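Local coordinates for protein putative fructosamine-3-kinase (Thermobifida fusca YX, PDB 3F7W) that probably acts as a kinase of the fructosamine kinase family, whose fold is related to that of the protein kinases, though its own substrate is not established, at residues G161-G166 against V265-F270. Numbering follows the deposited sequence.
Sequences GALTPG and VHVCLF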
loop_
_atom_site.group_PDB
_atom_site.type_symbol
_atom_site.label_atom_id
_atom_site.label_comp_id
_atom_site.label_asym_id
_atom_site.label_seq_id
_atom_site.Cartn_x
_atom_site.Cartn_y
_atom_site.Cartn_z
ATOM N N GLY A 161 -13.811 20.800 1.241
ATOM C CA GLY A 161 -15.161 20.915 0.721
ATOM C C GLY A 161 -15.546 19.800 -0.226
ATOM O O GLY A 161 -16.546 19.934 -0.941
ATOM N N ALA A 162 -14.803 18.690 -0.197
ATOM C CA ALA A 162 -15.110 17.511 -0.999
ATOM C C ALA A 162 -16.199 16.669 -0.351
ATOM O O ALA A 162 -16.881 15.899 -1.032
ATOM C CB ALA A 162 -13.858 16.664 -1.215
ATOM N N LEU A 163 -16.361 16.820 0.960
ATOM C CA LEU A 163 -17.378 16.093 1.708
ATOM C C LEU A 163 -18.241 17.097 2.470
ATOM O O LEU A 163 -17.734 18.106 2.967
ATOM C CB LEU A 163 -16.742 15.101 2.680
ATOM C CG LEU A 163 -15.945 13.922 2.113
ATOM C CD1 LEU A 163 -15.390 13.061 3.233
ATOM C CD2 LEU A 163 -16.799 13.089 1.139
ATOM N N THR A 164 -19.539 16.804 2.561
ATOM C CA THR A 164 -20.508 17.682 3.243
ATOM C C THR A 164 -20.567 17.348 4.732
ATOM O O THR A 164 -20.120 16.273 5.147
ATOM C CB THR A 164 -21.932 17.477 2.696
ATOM O OG1 THR A 164 -22.339 16.124 2.948
ATOM C CG2 THR A 164 -21.998 17.762 1.194
ATOM N N PRO A 165 -21.151 18.240 5.544
ATOM C CA PRO A 165 -21.334 17.889 6.961
ATOM C C PRO A 165 -22.138 16.584 7.197
ATOM O O PRO A 165 -21.856 15.843 8.141
ATOM C CB PRO A 165 -22.055 19.110 7.530
ATOM C CG PRO A 165 -21.698 20.236 6.586
ATOM C CD PRO A 165 -21.637 19.601 5.244
ATOM N N GLY A 166 -23.091 16.303 6.317
ATOM C CA GLY A 166 -23.865 15.051 6.339
ATOM C C GLY A 166 -23.019 13.828 6.015
ATOM O O GLY A 166 -23.167 12.787 6.646
ATOM N N VAL A 265 -8.778 8.638 1.479
ATOM C CA VAL A 265 -7.533 9.091 0.864
ATOM C C VAL A 265 -7.777 9.505 -0.586
ATOM O O VAL A 265 -7.274 10.531 -1.020
ATOM C CB VAL A 265 -6.425 8.019 0.975
ATOM C CG1 VAL A 265 -5.165 8.431 0.160
ATOM C CG2 VAL A 265 -6.070 7.826 2.443
ATOM N N HIS A 266 -8.575 8.735 -1.321
ATOM C CA HIS A 266 -8.827 9.048 -2.739
ATOM C C HIS A 266 -9.587 10.372 -2.885
ATOM O O HIS A 266 -9.276 11.199 -3.759
ATOM C CB HIS A 266 -9.537 7.897 -3.440
ATOM C CG HIS A 266 -8.790 6.607 -3.344
ATOM N ND1 HIS A 266 -7.408 6.553 -3.293
ATOM C CD2 HIS A 266 -9.222 5.325 -3.263
ATOM C CE1 HIS A 266 -7.026 5.296 -3.156
ATOM N NE2 HIS A 266 -8.103 4.528 -3.160
ATOM N N VAL A 267 -10.564 10.581 -2.011
ATOM C CA VAL A 267 -11.336 11.815 -2.032
ATOM C C VAL A 267 -10.385 12.972 -1.714
ATOM O O VAL A 267 -10.420 14.014 -2.373
ATOM C CB VAL A 267 -12.540 11.772 -1.082
ATOM C CG1 VAL A 267 -13.212 13.179 -0.995
ATOM C CG2 VAL A 267 -13.567 10.780 -1.611
ATOM N N CYS A 268 -9.474 12.759 -0.766
ATOM C CA CYS A 268 -8.460 13.791 -0.469
ATOM C C CYS A 268 -7.567 14.133 -1.640
ATOM O O CYS A 268 -7.364 15.298 -1.930
ATOM C CB CYS A 268 -7.593 13.391 0.715
ATOM S SG CYS A 268 -8.457 13.539 2.295
ATOM N N LEU A 269 -7.035 13.105 -2.293
ATOM C CA LEU A 269 -6.043 13.252 -3.346
ATOM C C LEU A 269 -6.623 13.591 -4.700
ATOM O O LEU A 269 -5.992 14.333 -5.458
ATOM C CB LEU A 269 -5.203 11.978 -3.469
ATOM C CG LEU A 269 -4.203 11.688 -2.369
ATOM C CD1 LEU A 269 -3.534 10.337 -2.672
ATOM C CD2 LEU A 269 -3.193 12.830 -2.230
ATOM N N PHE A 270 -7.815 13.078 -5.008
ATOM C CA PHE A 270 -8.338 13.108 -6.382
ATOM C C PHE A 270 -9.693 13.773 -6.512
ATOM O O PHE A 270 -10.148 14.017 -7.629
ATOM C CB PHE A 270 -8.345 11.684 -6.973
ATOM C CG PHE A 270 -6.985 11.028 -6.933
ATOM C CD1 PHE A 270 -5.953 11.555 -7.681
ATOM C CD2 PHE A 270 -6.714 9.943 -6.094
ATOM C CE1 PHE A 270 -4.695 11.022 -7.630
ATOM C CE2 PHE A 270 -5.455 9.407 -6.034
ATOM C CZ PHE A 270 -4.424 9.959 -6.831
#
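V267 overlaps A162 and L163 through a single methyl, CG1, so that the last turn of helix 251-270 packs on the loop joining helices 141-159 and 165-176. This is a helix-to-linker contact in the helical part of a protein-kinase-like fold, and it illustrates how one branch of a valine can serve two apolar neighbours. The bends of the linker set up the meeting. G161 ends helix 141-159 in a Schellman motif, its positive phi of 78° turning the chain out of the helix, and T164 stands at the N-cap of the next helix: its side chain caps a backbone N farther along, and its own backbone N donates to D167 OD2. Between these two helix ends, A162 directs its methyl at helix 251-270, while L163 leaves its backbone alongside the helix rather than at it, and only the end of its side chain comes near. The backbones stay well apart, with A162 CA and V267 CA 6.9 Å from each other, and the two segments meet through carbon atoms alone. A157 of helix 141-159 touches both V267 and L163, and L278 of helix 275-286 lies against L163, so that side chains from three helices, counting V267, touch the buried leucine. On V267, CG1 is anti to the backbone N (chi1 172°), which carries this branch to the linker. There it lies in van der Waals contact with A162 CB at 3.6 Å and a little farther from L163 CD2, at 4.2 Å.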